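Local coordinates for protein precorrin-8x Methyl Mutase (PDB 1V9C) that probably catalyses the methyl-migrating isomerisation of precorrin-8X in adenosylcobalamin biosynthesis, as an enzyme of the CobH/CbiC family, at residues R6-E9 and E10-F13; W30-V33 and R34-H38. All coordinates share one frame; numbering follows the deposited sequence.

Interaction 1. Residues R6-E9 and E10-F13; sequences RAIE and EESF
E9 and F13 meet one turn apart on a continuous alpha-helix, whose four i to i+4 backbone bonds run from E10 N to R6 O (3.0 Å), E11 N to A7 O, S12 N to I8 O and F13 N to E9 O. The first three are straighter; the bond from F13 N is the most bent, with an N-H to acceptor angle of 144°, and its donor is tilted from the plane of the E9 carbonyl. The side chains of E9 and F13 lie alongside each other, pointing the same way. With CG anti to the backbone N (chi1 -177°) and the chain extended beyond it, E9 lays its CG over the F13 ring, and the carboxyl carbon follows toward CE1 and CZ. E9 CG approaches F13 CE1 to 3.7 Å and sits 4.1 Å from the ring centroid over the face, a CH-pi contact. The carboxylate plane is turned only 17° from the ring plane, and E9 CD is 3.9 Å from F13 CE1. The backbone of E9 also takes part, since its O lies above the same ring toward the rim, 3.4 Å from F13 CG. This is an i to i+4 side-chain pairing on the first turns of helix 6-20, which present S12 and F13 to helix 30-40, with the F13 and H38 rings edge-to-face. I8 and E11 project alongside each other elsewhere on the helix, I8 CD1 lying 3.8 Å from E11 OE2. E11 and S12 also pack against V164 of the second subunit, which brings this turn to the dimer interface.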
ATOM      1  N   ARG B   6      12.905  -8.134  14.840  1.00 81.30           N
ATOM      2  CA  ARG B   6      12.636  -9.297  14.001  1.00 80.66           C
ATOM      3  C   ARG B   6      11.641 -10.180  14.750  1.00 78.49           C
ATOM      4  O   ARG B   6      10.723 -10.755  14.159  1.00 78.19           O
ATOM      5  CB  ARG B   6      13.936 -10.074  13.755  1.00 82.36           C
ATOM      6  CG  ARG B   6      15.096  -9.219  13.245  1.00 85.94           C
ATOM      7  CD  ARG B   6      15.050  -9.012  11.736  1.00 90.16           C
ATOM      8  NE  ARG B   6      15.935  -7.924  11.314  1.00 92.95           N
ATOM      9  CZ  ARG B   6      16.368  -7.743  10.068  1.00 93.22           C
ATOM     10  NH1 ARG B   6      16.004  -8.584   9.107  1.00 92.63           N
ATOM     11  NH2 ARG B   6      17.158  -6.717   9.781  1.00 93.15           N
ATOM     12  N   ALA B   7      11.837 -10.268  16.062  1.00 75.31           N
ATOM     13  CA  ALA B   7      10.992 -11.069  16.932  1.00 73.00           C
ATOM     14  C   ALA B   7       9.531 -10.662  16.807  1.00 71.68           C
ATOM     15  O   ALA B   7       8.641 -11.514  16.751  1.00 70.47           O
ATOM     16  CB  ALA B   7      11.456 -10.920  18.374  1.00 72.06           C
ATOM     17  N   ILE B   8       9.291  -9.356  16.767  1.00 68.99           N
ATOM     18  CA  ILE B   8       7.937  -8.833  16.650  1.00 66.82           C
ATOM     19  C   ILE B   8       7.275  -9.372  15.385  1.00 65.94           C
ATOM     20  O   ILE B   8       6.125  -9.811  15.429  1.00 64.45           O
ATOM     21  CB  ILE B   8       7.932  -7.280  16.627  1.00 66.08           C
ATOM     22  CG1 ILE B   8       8.562  -6.731  17.909  1.00 64.77           C
ATOM     23  CG2 ILE B   8       6.517  -6.760  16.501  1.00 63.71           C
ATOM     24  CD1 ILE B   8       7.881  -7.182  19.185  1.00 63.60           C
ATOM     25  N   GLU B   9       8.002  -9.357  14.267  1.00 64.22           N
ATOM     26  CA  GLU B   9       7.462  -9.859  13.003  1.00 62.89           C
ATOM     27  C   GLU B   9       7.149 -11.348  13.098  1.00 60.37           C
ATOM     28  O   GLU B   9       6.115 -11.810  12.606  1.00 57.89           O
ATOM     29  CB  GLU B   9       8.441  -9.627  11.849  1.00 66.65           C
ATOM     30  CG  GLU B   9       7.882 -10.081  10.498  1.00 72.08           C
ATOM     31  CD  GLU B   9       8.897 -10.023   9.363  1.00 75.45           C
ATOM     32  OE1 GLU B   9       9.920 -10.739   9.436  1.00 76.27           O
ATOM     33  OE2 GLU B   9       8.662  -9.264   8.398  1.00 75.42           O
ATOM     34  N   GLU B  10       8.052 -12.103  13.716  1.00 58.46           N
ATOM     35  CA  GLU B  10       7.839 -13.535  13.877  1.00 57.72           C
ATOM     36  C   GLU B  10       6.611 -13.719  14.766  1.00 54.70           C
ATOM     37  O   GLU B  10       5.749 -14.553  14.476  1.00 52.77           O
ATOM     38  CB  GLU B  10       9.058 -14.196  14.522  1.00 63.84           C
ATOM     39  CG  GLU B  10       8.872 -15.682  14.821  1.00 73.62           C
ATOM     40  CD  GLU B  10       8.696 -16.536  13.566  1.00 79.81           C
ATOM     41  OE1 GLU B  10       8.368 -17.735  13.707  1.00 80.42           O
ATOM     42  OE2 GLU B  10       8.891 -16.016  12.444  1.00 84.00           O
ATOM     43  N   GLU B  11       6.537 -12.925  15.835  1.00 48.74           N
ATOM     44  CA  GLU B  11       5.415 -12.973  16.765  1.00 43.33           C
ATOM     45  C   GLU B  11       4.127 -12.704  16.006  1.00 44.13           C
ATOM     46  O   GLU B  11       3.167 -13.468  16.095  1.00 47.36           O
ATOM     47  CB  GLU B  11       5.566 -11.917  17.848  1.00 44.24           C
ATOM     48  CG  GLU B  11       4.403 -11.862  18.839  1.00 48.42           C
ATOM     49  CD  GLU B  11       4.411 -10.600  19.692  1.00 52.24           C
ATOM     50  OE1 GLU B  11       3.824 -10.613  20.795  1.00 47.64           O
ATOM     51  OE2 GLU B  11       4.992  -9.585  19.254  1.00 58.43           O
ATOM     52  N   SER B  12       4.116 -11.606  15.260  1.00 40.04           N
ATOM     53  CA  SER B  12       2.951 -11.229  14.480  1.00 38.44           C
ATOM     54  C   SER B  12       2.489 -12.306  13.507  1.00 33.71           C
ATOM     55  O   SER B  12       1.296 -12.421  13.253  1.00 32.86           O
ATOM     56  CB  SER B  12       3.216  -9.935  13.719  1.00 35.91           C
ATOM     57  OG  SER B  12       2.911  -8.820  14.528  1.00 44.38           O
ATOM     58  N   PHE B  13       3.434 -13.063  12.946  1.00 31.60           N
ATOM     59  CA  PHE B  13       3.103 -14.137  12.017  1.00 29.61           C
ATOM     60  C   PHE B  13       2.426 -15.263  12.793  1.00 33.47           C
ATOM     61  O   PHE B  13       1.499 -15.902  12.296  1.00 35.21           O
ATOM     62  CB  PHE B  13       4.354 -14.685  11.340  1.00 24.05           C
ATOM     63  CG  PHE B  13       4.860 -13.837  10.200  1.00 37.05           C
ATOM     64  CD1 PHE B  13       6.188 -13.936   9.787  1.00 38.72           C
ATOM     65  CD2 PHE B  13       4.026 -12.941   9.551  1.00 31.49           C
ATOM     66  CE1 PHE B  13       6.671 -13.145   8.747  1.00 44.31           C
ATOM     67  CE2 PHE B  13       4.497 -12.146   8.512  1.00 36.34           C
ATOM     68  CZ  PHE B  13       5.818 -12.243   8.108  1.00 36.89           C
TER

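Interaction 2. Residues W30-V33 and R34-H38; sequences WPVV and RRMIH. With SO4 (sulfate ion), chain E; SO4 (sulfate ion), chain F.
The guanidinium of R34 crosses the W30 ring nearly at a right angle (planes 86° apart), R34 NH2 lying 3.8 Å from W30 CD1. The bend at chi3 (-71°) lays a guanidinium face against P31 CA, and a water bridges R34 NH1 (2.9 Å) to P31 O. D17 takes R34 NE and W30 NE1, while D210 pairs with R34 NH2. At a separate site R35 grips two sulfates, probably from the crystallisation liquor, in the plane of its guanidinium: NE and NH2 bond to the chain E ion (R35 NH2 to O2 2.7 Å), NH1 and NH2 to the chain F ion (R35 NH1 to O3 2.8 Å). An alanine here would remove all four bonds and is likely to leave the sulfates held by fewer partners, among them H198 and R202. Apolar pairs follow the i to i+4 spacing: V32 CG1 lies 3.8 Å from M36 SD, and V33 CG1 4.1 Å from I37 CD1. Backbone bonds share that spacing, from the nearly straight R34 N to W30 O (2.9 Å) to the weak R35 N to P31 O. Helix 30-40 packs V32, V33 and M36 on strand 49-51, W30 and I37 on helix 6-20, and R35 on helix 190-205.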
ATOM      1  N   TRP B  30       0.334 -21.326   1.652  1.00 30.60           N
ATOM      2  CA  TRP B  30       0.009 -20.694   2.916  1.00 29.49           C
ATOM      3  C   TRP B  30       0.879 -19.502   3.316  1.00 28.05           C
ATOM      4  O   TRP B  30       0.349 -18.447   3.617  1.00 29.18           O
ATOM      5  CB  TRP B  30      -0.000 -21.714   4.060  1.00 27.44           C
ATOM      6  CG  TRP B  30      -0.476 -21.097   5.364  1.00 26.66           C
ATOM      7  CD1 TRP B  30       0.197 -21.074   6.559  1.00 25.84           C
ATOM      8  CD2 TRP B  30      -1.677 -20.340   5.569  1.00 22.36           C
ATOM      9  NE1 TRP B  30      -0.508 -20.338   7.490  1.00 28.27           N
ATOM     10  CE2 TRP B  30      -1.661 -19.876   6.909  1.00 24.37           C
ATOM     11  CE3 TRP B  30      -2.761 -20.003   4.755  1.00 23.99           C
ATOM     12  CZ2 TRP B  30      -2.689 -19.094   7.447  1.00 26.63           C
ATOM     13  CZ3 TRP B  30      -3.793 -19.217   5.296  1.00 27.46           C
ATOM     14  CH2 TRP B  30      -3.745 -18.773   6.628  1.00 26.76           C
ATOM     15  N   PRO B  31       2.217 -19.653   3.303  1.00 27.42           N
ATOM     16  CA  PRO B  31       3.097 -18.546   3.684  1.00 27.18           C
ATOM     17  C   PRO B  31       2.787 -17.269   2.916  1.00 28.17           C
ATOM     18  O   PRO B  31       3.039 -16.171   3.392  1.00 27.70           O
ATOM     19  CB  PRO B  31       4.490 -19.083   3.371  1.00 28.16           C
ATOM     20  CG  PRO B  31       4.329 -20.564   3.509  1.00 27.67           C
ATOM     21  CD  PRO B  31       3.011 -20.790   2.819  1.00 28.02           C
ATOM     22  N   VAL B  32       2.235 -17.414   1.718  1.00 26.04           N
ATOM     23  CA  VAL B  32       1.899 -16.247   0.919  1.00 22.09           C
ATOM     24  C   VAL B  32       0.634 -15.586   1.455  1.00 22.61           C
ATOM     25  O   VAL B  32       0.580 -14.365   1.614  1.00 22.96           O
ATOM     26  CB  VAL B  32       1.701 -16.651  -0.555  1.00 23.25           C
ATOM     27  CG1 VAL B  32       1.159 -15.487  -1.364  1.00 21.34           C
ATOM     28  CG2 VAL B  32       3.028 -17.140  -1.124  1.00 18.93           C
ATOM     29  N   VAL B  33      -0.375 -16.401   1.756  1.00 23.28           N
ATOM     30  CA  VAL B  33      -1.649 -15.884   2.242  1.00 19.85           C
ATOM     31  C   VAL B  33      -1.509 -15.272   3.625  1.00 18.06           C
ATOM     32  O   VAL B  33      -2.133 -14.256   3.922  1.00 20.41           O
ATOM     33  CB  VAL B  33      -2.744 -16.986   2.278  1.00 21.43           C
ATOM     34  CG1 VAL B  33      -4.060 -16.393   2.727  1.00 17.09           C
ATOM     35  CG2 VAL B  33      -2.919 -17.611   0.881  1.00 20.72           C
ATOM     36  N   ARG B  34      -0.685 -15.905   4.451  1.00 18.05           N
ATOM     37  CA  ARG B  34      -0.411 -15.457   5.806  1.00 17.86           C
ATOM     38  C   ARG B  34       0.171 -14.047   5.743  1.00 18.80           C
ATOM     39  O   ARG B  34      -0.290 -13.145   6.434  1.00 22.08           O
ATOM     40  CB  ARG B  34       0.601 -16.402   6.467  1.00 16.72           C
ATOM     41  CG  ARG B  34       0.955 -16.046   7.902  1.00 19.16           C
ATOM     42  CD  ARG B  34       2.330 -16.581   8.289  1.00 27.92           C
ATOM     43  NE  ARG B  34       2.393 -18.031   8.441  1.00 28.74           N
ATOM     44  CZ  ARG B  34       3.418 -18.778   8.033  1.00 37.52           C
ATOM     45  NH1 ARG B  34       4.460 -18.208   7.438  1.00 35.40           N
ATOM     46  NH2 ARG B  34       3.416 -20.090   8.242  1.00 37.14           N
ATOM     47  N   ARG B  35       1.182 -13.874   4.892  1.00 18.93           N
ATOM     48  CA  ARG B  35       1.848 -12.591   4.723  1.00 18.80           C
ATOM     49  C   ARG B  35       0.885 -11.504   4.248  1.00 15.59           C
ATOM     50  O   ARG B  35       0.928 -10.376   4.713  1.00 18.52           O
ATOM     51  CB  ARG B  35       3.008 -12.740   3.738  1.00 19.88           C
ATOM     52  CG  ARG B  35       3.904 -11.547   3.715  1.00 22.70           C
ATOM     53  CD  ARG B  35       5.320 -11.963   3.963  1.00 26.64           C
ATOM     54  NE  ARG B  35       6.158 -10.824   4.318  1.00 28.61           N
ATOM     55  CZ  ARG B  35       7.407 -10.936   4.752  1.00 24.27           C
ATOM     56  NH1 ARG B  35       7.961 -12.134   4.882  1.00 24.12           N
ATOM     57  NH2 ARG B  35       8.096  -9.853   5.067  1.00 22.18           N
ATOM     58  N   MET B  36      -0.009 -11.861   3.335  1.00 19.95           N
ATOM     59  CA  MET B  36      -0.968 -10.902   2.828  1.00 14.81           C
ATOM     60  C   MET B  36      -1.941 -10.463   3.924  1.00 16.82           C
ATOM     61  O   MET B  36      -2.350  -9.302   3.951  1.00 11.57           O
ATOM     62  CB  MET B  36      -1.732 -11.507   1.650  1.00 18.58           C
ATOM     63  CG  MET B  36      -0.829 -11.935   0.522  1.00 21.49           C
ATOM     64  SD  MET B  36      -1.593 -12.974  -0.727  1.00 27.95           S
ATOM     65  CE  MET B  36      -2.891 -11.919  -1.305  1.00 22.53           C
ATOM     66  N   ILE B  37      -2.302 -11.397   4.814  1.00 18.26           N
ATOM     67  CA  ILE B  37      -3.226 -11.118   5.925  1.00 16.66           C
ATOM     68  C   ILE B  37      -2.478 -10.286   6.976  1.00 10.74           C
ATOM     69  O   ILE B  37      -3.008  -9.350   7.540  1.00 12.80           O
ATOM     70  CB  ILE B  37      -3.724 -12.436   6.603  1.00 21.20           C
ATOM     71  CG1 ILE B  37      -4.557 -13.254   5.605  1.00 26.19           C
ATOM     72  CG2 ILE B  37      -4.518 -12.102   7.859  1.00 17.88           C
ATOM     73  CD1 ILE B  37      -5.182 -14.509   6.177  1.00 18.05           C
ATOM     74  N   HIS B  38      -1.232 -10.661   7.231  1.00 17.22           N
ATOM     75  CA  HIS B  38      -0.407  -9.939   8.174  1.00 22.22           C
ATOM     76  C   HIS B  38      -0.305  -8.470   7.737  1.00 25.41           C
ATOM     77  O   HIS B  38      -0.471  -7.561   8.542  1.00 24.05           O
ATOM     78  CB  HIS B  38       0.972 -10.568   8.226  1.00 26.86           C
ATOM     79  CG  HIS B  38       1.917  -9.855   9.138  1.00 37.83           C
ATOM     80  ND1 HIS B  38       2.903  -9.011   8.676  1.00 30.42           N
ATOM     81  CD2 HIS B  38       2.008  -9.839  10.491  1.00 40.09           C
ATOM     82  CE1 HIS B  38       3.560  -8.505   9.704  1.00 39.35           C
ATOM     83  NE2 HIS B  38       3.037  -8.990  10.815  1.00 45.13           N
TER
HETATM   84  S   SO4 E1003       5.510  -7.129   4.365  1.00 47.82           S
HETATM   85  O1  SO4 E1003       5.666  -6.118   3.301  1.00 53.58           O
HETATM   86  O2  SO4 E1003       6.811  -7.433   4.979  1.00 47.68           O
HETATM   87  O3  SO4 E1003       4.973  -8.361   3.774  1.00 56.74           O
HETATM   88  O4  SO4 E1003       4.588  -6.613   5.393  1.00 49.60           O
HETATM   89  S   SO4 F1004      11.317 -11.658   5.843  1.00 41.80           S
HETATM   90  O1  SO4 F1004      10.848 -10.734   4.800  1.00 42.45           O
HETATM   91  O2  SO4 F1004      12.711 -12.055   5.573  1.00 46.87           O
HETATM   92  O3  SO4 F1004      10.450 -12.848   5.863  1.00 41.37           O
HETATM   93  O4  SO4 F1004      11.243 -10.992   7.154  1.00 44.10           O
HETATM   94  O   HOH W   1       4.607 -15.786   5.910  1.00 24.41           O

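Interaction 1 is largely peripheral, with only S12 and F13 buried, whereas six of the eight touching residues of interaction 2 are buried, and its centre lies nearer that of the chain (13 against 23 Å). Each is internal to one helix, and helices 6-20 and 30-40, successive in the chain, touch directly: F13 CE2 lies 3.5 Å from H38 CG. Chemistry follows place. In 6-13 a glutamate chain brushes an aromatic face, while 30-38 adds an apolar flank on strand 49-51 and arginines engaged by aspartates and sulfates. The two meet again at a long, weak ion pair, E9 OE2 to R35 NH2 at 3.4 Å.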